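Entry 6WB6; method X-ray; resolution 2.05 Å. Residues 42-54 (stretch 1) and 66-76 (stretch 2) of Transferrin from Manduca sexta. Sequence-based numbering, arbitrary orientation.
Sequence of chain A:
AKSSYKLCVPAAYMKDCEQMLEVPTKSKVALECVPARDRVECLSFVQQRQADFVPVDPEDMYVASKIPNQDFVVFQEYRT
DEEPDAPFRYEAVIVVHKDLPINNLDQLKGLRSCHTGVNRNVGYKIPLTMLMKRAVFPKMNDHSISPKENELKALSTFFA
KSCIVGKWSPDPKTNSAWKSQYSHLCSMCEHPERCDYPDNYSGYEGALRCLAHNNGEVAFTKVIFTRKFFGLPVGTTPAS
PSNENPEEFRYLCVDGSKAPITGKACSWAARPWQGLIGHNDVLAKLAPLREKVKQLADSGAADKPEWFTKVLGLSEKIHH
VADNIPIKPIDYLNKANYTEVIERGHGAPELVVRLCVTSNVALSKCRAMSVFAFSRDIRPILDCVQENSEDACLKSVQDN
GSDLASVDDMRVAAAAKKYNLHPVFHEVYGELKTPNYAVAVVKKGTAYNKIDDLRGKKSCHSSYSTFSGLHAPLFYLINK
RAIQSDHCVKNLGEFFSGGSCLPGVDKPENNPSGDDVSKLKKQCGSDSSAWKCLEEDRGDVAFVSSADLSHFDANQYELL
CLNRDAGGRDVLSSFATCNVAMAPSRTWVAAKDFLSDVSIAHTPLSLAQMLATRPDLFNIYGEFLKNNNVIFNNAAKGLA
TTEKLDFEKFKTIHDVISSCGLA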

# COMPACT_ATOMS: atom_id res chain seq x y z
N CYS A 42 9.87 -7.19 -14.80
CA CYS A 42 11.19 -7.77 -15.06
C CYS A 42 11.10 -9.27 -15.26
O CYS A 42 11.76 -9.82 -16.15
N LEU A 43 10.29 -9.95 -14.44
CA LEU A 43 10.17 -11.40 -14.58
C LEU A 43 9.65 -11.77 -15.96
O LEU A 43 10.10 -12.76 -16.55
N SER A 44 8.71 -10.98 -16.50
CA SER A 44 8.21 -11.22 -17.85
C SER A 44 9.34 -11.08 -18.87
O SER A 44 9.51 -11.93 -19.74
N PHE A 45 10.14 -10.01 -18.74
CA PHE A 45 11.27 -9.81 -19.63
C PHE A 45 12.29 -10.91 -19.49
O PHE A 45 13.00 -11.22 -20.46
N VAL A 46 12.43 -11.50 -18.30
CA VAL A 46 13.37 -12.59 -18.14
C VAL A 46 12.86 -13.82 -18.86
O VAL A 46 13.59 -14.48 -19.60
N GLN A 47 11.59 -14.15 -18.64
CA GLN A 47 11.01 -15.27 -19.37
C GLN A 47 11.12 -15.06 -20.88
O GLN A 47 11.47 -15.98 -21.62
N GLN A 48 10.85 -13.84 -21.33
CA GLN A 48 10.89 -13.47 -22.74
C GLN A 48 12.30 -13.26 -23.28
O GLN A 48 12.45 -12.91 -24.45
N ARG A 49 13.33 -13.40 -22.45
CA ARG A 49 14.73 -13.23 -22.84
C ARG A 49 15.10 -11.82 -23.26
O ARG A 49 16.15 -11.64 -23.89
N GLN A 50 14.29 -10.80 -22.96
CA GLN A 50 14.81 -9.43 -23.08
C GLN A 50 15.73 -9.08 -21.93
O GLN A 50 16.35 -8.02 -21.95
N ALA A 51 15.76 -9.90 -20.91
CA ALA A 51 16.75 -9.80 -19.85
C ALA A 51 17.12 -11.22 -19.52
O ALA A 51 16.45 -12.16 -19.95
N ASP A 52 18.21 -11.38 -18.78
CA ASP A 52 18.68 -12.70 -18.43
C ASP A 52 18.48 -13.04 -16.96
O ASP A 52 18.33 -14.21 -16.64
N PHE A 53 18.45 -12.04 -16.08
CA PHE A 53 18.25 -12.30 -14.67
C PHE A 53 17.82 -11.03 -13.96
O PHE A 53 17.95 -9.91 -14.47
N VAL A 54 17.34 -11.23 -12.73
CA VAL A 54 16.80 -10.16 -11.91
C VAL A 54 16.80 -10.61 -10.46
O VAL A 54 16.60 -11.80 -10.18
N LYS A 66 4.51 -18.74 -11.73
CA LYS A 66 3.17 -18.79 -12.29
C LYS A 66 3.10 -18.26 -13.72
O LYS A 66 2.02 -18.25 -14.30
N ILE A 67 4.21 -17.79 -14.27
CA ILE A 67 4.15 -17.28 -15.64
C ILE A 67 3.91 -18.45 -16.58
O ILE A 67 4.57 -19.49 -16.45
N PRO A 68 2.96 -18.36 -17.51
CA PRO A 68 2.68 -19.51 -18.37
C PRO A 68 3.95 -19.96 -19.08
O PRO A 68 4.68 -19.14 -19.64
N ASN A 69 4.23 -21.25 -19.00
CA ASN A 69 5.36 -21.90 -19.65
C ASN A 69 6.70 -21.48 -19.07
O ASN A 69 7.72 -21.64 -19.74
N GLN A 70 6.75 -20.96 -17.85
CA GLN A 70 8.00 -20.39 -17.37
C GLN A 70 9.08 -21.47 -17.27
O GLN A 70 8.79 -22.65 -17.08
N ASP A 71 10.33 -21.06 -17.47
CA ASP A 71 11.49 -21.93 -17.29
C ASP A 71 12.55 -21.20 -16.46
O ASP A 71 13.76 -21.34 -16.69
N PHE A 72 12.10 -20.43 -15.46
CA PHE A 72 12.99 -19.74 -14.54
C PHE A 72 13.87 -20.71 -13.80
O PHE A 72 13.57 -21.90 -13.66
N VAL A 73 14.98 -20.18 -13.27
CA VAL A 73 15.86 -20.95 -12.40
C VAL A 73 16.41 -20.00 -11.36
O VAL A 73 16.94 -18.94 -11.70
N VAL A 74 16.24 -20.34 -10.09
CA VAL A 74 16.92 -19.62 -9.02
C VAL A 74 18.34 -20.16 -8.96
O VAL A 74 18.57 -21.27 -8.48
N PHE A 75 19.31 -19.36 -9.44
CA PHE A 75 20.70 -19.79 -9.52
C PHE A 75 21.59 -19.10 -8.51
O PHE A 75 22.80 -19.34 -8.51
N GLN A 76 21.05 -18.22 -7.68
CA GLN A 76 21.86 -17.47 -6.73
C GLN A 76 21.06 -17.15 -5.48
O GLN A 76 19.93 -16.66 -5.57

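The apolar centre of the contact is built around F72, which lies against the helix that ends at Q47. Its CA-to-CB bond runs sideways, but chi1 near -68° (m) carries the ring in among L43, V46 and Q47. V46, its CA-to-CB bond pointing toward stretch 2 and its rotamer t, meets the ring edge, with V46 CG1 3.7 Å from F72 CE1. At the same edge the carbonyl of L43 lies near the ring plane, L43 O being 3.2 Å from F72 CZ, while L43 CB packs 4.1 Å from F72 CZ. I67 extends this patch: its CA-to-CB bond points toward the helix, and the m,t rotamer places I67 CD1 4.0 Å from L43 CB, and I67 CG2 lies 4.1 Å from Q47 CG. A separate apolar contact joins the strands, where F53 and F75, both p at chi1 and both with CA-to-CB bonds directed toward the other stretch, bring F53 CB within 3.8 Å of F75 CZ, at the edge of the F75 ring.

Q47 links this apolar patch to the polar edge. With chi1 t and chi2 p, its side chain bends so that OE1 sits over one face of the F72 ring and accepts a hydrogen bond from the backbone, D71 N to Q47 OE1 measuring 3.0 Å. The amide nitrogen adds a weak bond, Q47 NE2 to D71 OD1, at 3.4 Å. Water 1 donates to both acceptors, 2.5 Å from its O to Q47 OE1 and 2.8 Å to D71 OD1, and so bridges two oxygens that cannot bond each other.

Farther out, R49 follows the helix with positive phi in a Schellman motif. Its guanidinium reaches D71 (chi1 p) in a two-pronged salt bridge, R49 NH1 to D71 OD1 and R49 NH2 to D71 OD2 both 2.8 Å. R49 NH1 also donates to Q47 O at 2.9 Å, tying the arginine back to the helix end.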

# COMPACT_ATOMS: atom_id res chain seq x y z
CB CYS A 42 12.17 -7.47 -13.91
SG CYS A 42 12.96 -5.87 -14.02
CB LEU A 43 9.27 -11.97 -13.47
CG LEU A 43 9.79 -11.72 -12.05
CD1 LEU A 43 8.72 -12.04 -11.01
CD2 LEU A 43 11.10 -12.48 -11.75
CB SER A 44 7.07 -10.26 -18.18
OG SER A 44 5.86 -10.67 -17.58
CB PHE A 45 11.95 -8.47 -19.36
CG PHE A 45 11.16 -7.28 -19.77
CD1 PHE A 45 9.96 -7.41 -20.46
CD2 PHE A 45 11.64 -6.01 -19.49
CE1 PHE A 45 9.25 -6.29 -20.85
CE2 PHE A 45 10.94 -4.89 -19.86
CZ PHE A 45 9.73 -5.03 -20.55
CB VAL A 46 13.65 -12.90 -16.66
CG1 VAL A 46 14.51 -14.18 -16.54
CG2 VAL A 46 14.33 -11.73 -15.99
CB GLN A 47 9.54 -15.45 -18.98
CG GLN A 47 8.87 -16.60 -19.73
CD GLN A 47 9.57 -17.91 -19.49
OE1 GLN A 47 10.01 -18.21 -18.38
NE2 GLN A 47 9.72 -18.70 -20.54
CB GLN A 48 10.10 -12.18 -22.97
CG GLN A 48 8.58 -12.29 -22.78
CD GLN A 48 7.94 -10.91 -22.61
OE1 GLN A 48 8.63 -9.93 -22.33
NE2 GLN A 48 6.64 -10.83 -22.80
CB ARG A 49 15.12 -14.17 -23.98
CG ARG A 49 15.61 -15.55 -23.55
CD ARG A 49 14.51 -16.39 -22.89
NE ARG A 49 14.98 -17.74 -22.58
CZ ARG A 49 14.30 -18.63 -21.86
NH1 ARG A 49 13.11 -18.35 -21.35
NH2 ARG A 49 14.83 -19.82 -21.64
CB GLN A 50 13.71 -8.39 -23.09
CG GLN A 50 12.75 -8.44 -24.25
CD GLN A 50 11.63 -7.44 -24.06
OE1 GLN A 50 10.45 -7.80 -23.99
NE2 GLN A 50 11.99 -6.17 -23.95
CB ALA A 51 16.21 -9.05 -18.63
CB ASP A 52 20.16 -12.85 -18.79
CG ASP A 52 20.41 -12.64 -20.29
OD1 ASP A 52 19.74 -13.30 -21.10
OD2 ASP A 52 21.26 -11.80 -20.64
CB PHE A 53 19.51 -12.86 -14.01
CG PHE A 53 20.64 -11.85 -13.90
CD1 PHE A 53 21.19 -11.27 -15.03
CD2 PHE A 53 21.17 -11.52 -12.65
CE1 PHE A 53 22.25 -10.35 -14.93
CE2 PHE A 53 22.21 -10.62 -12.51
CZ PHE A 53 22.77 -10.02 -13.63
CB VAL A 54 15.39 -9.78 -12.39
CG1 VAL A 54 14.43 -10.97 -12.17
CG2 VAL A 54 14.92 -8.52 -11.71
CB LYS A 66 2.20 -17.97 -11.43
CG LYS A 66 2.21 -18.27 -9.94
CD LYS A 66 2.35 -19.76 -9.61
CE LYS A 66 1.16 -20.57 -10.10
NZ LYS A 66 1.27 -21.97 -9.60
CB ILE A 67 5.43 -16.52 -15.99
CG1 ILE A 67 5.47 -15.21 -15.21
CG2 ILE A 67 5.48 -16.20 -17.48
CD1 ILE A 67 6.72 -14.42 -15.42
CB PRO A 68 1.63 -18.98 -19.35
CG PRO A 68 1.07 -17.75 -18.70
CD PRO A 68 2.21 -17.16 -17.92
CB ASN A 69 5.37 -21.64 -21.16
CG ASN A 69 4.13 -22.16 -21.84
OD1 ASN A 69 3.31 -21.39 -22.33
ND2 ASN A 69 3.97 -23.48 -21.84
CB GLN A 70 7.80 -19.67 -16.02
CG GLN A 70 7.22 -20.52 -14.91
CD GLN A 70 8.24 -21.44 -14.27
OE1 GLN A 70 9.46 -21.20 -14.31
NE2 GLN A 70 7.74 -22.53 -13.70
CB ASP A 71 12.01 -22.45 -18.63
CG ASP A 71 12.58 -21.36 -19.55
OD1 ASP A 71 12.49 -20.16 -19.24
OD2 ASP A 71 13.13 -21.73 -20.61
CB PHE A 72 12.20 -18.93 -13.52
CG PHE A 72 11.47 -17.78 -14.09
CD1 PHE A 72 12.15 -16.66 -14.50
CD2 PHE A 72 10.10 -17.79 -14.18
CE1 PHE A 72 11.49 -15.58 -15.00
CE2 PHE A 72 9.43 -16.71 -14.70
CZ PHE A 72 10.14 -15.60 -15.11
CB VAL A 73 17.01 -21.61 -13.18
CG1 VAL A 73 17.86 -20.55 -13.91
CG2 VAL A 73 17.88 -22.42 -12.25
CB VAL A 74 16.21 -19.78 -7.68
CG1 VAL A 74 17.04 -19.14 -6.56
CG2 VAL A 74 14.81 -19.13 -7.76
CB PHE A 75 21.24 -19.57 -10.95
CG PHE A 75 21.32 -18.12 -11.34
CD1 PHE A 75 22.46 -17.38 -11.07
CD2 PHE A 75 20.25 -17.50 -11.97
CE1 PHE A 75 22.53 -16.07 -11.42
CE2 PHE A 75 20.32 -16.17 -12.31
CZ PHE A 75 21.47 -15.45 -12.04
CB GLN A 76 22.37 -16.17 -7.36
CG GLN A 76 23.56 -15.59 -6.66
CD GLN A 76 24.83 -16.06 -7.29
OE1 GLN A 76 25.56 -15.27 -7.89
NE2 GLN A 76 25.08 -17.36 -7.21
O HOH W 1 12.38 -17.96 -17.51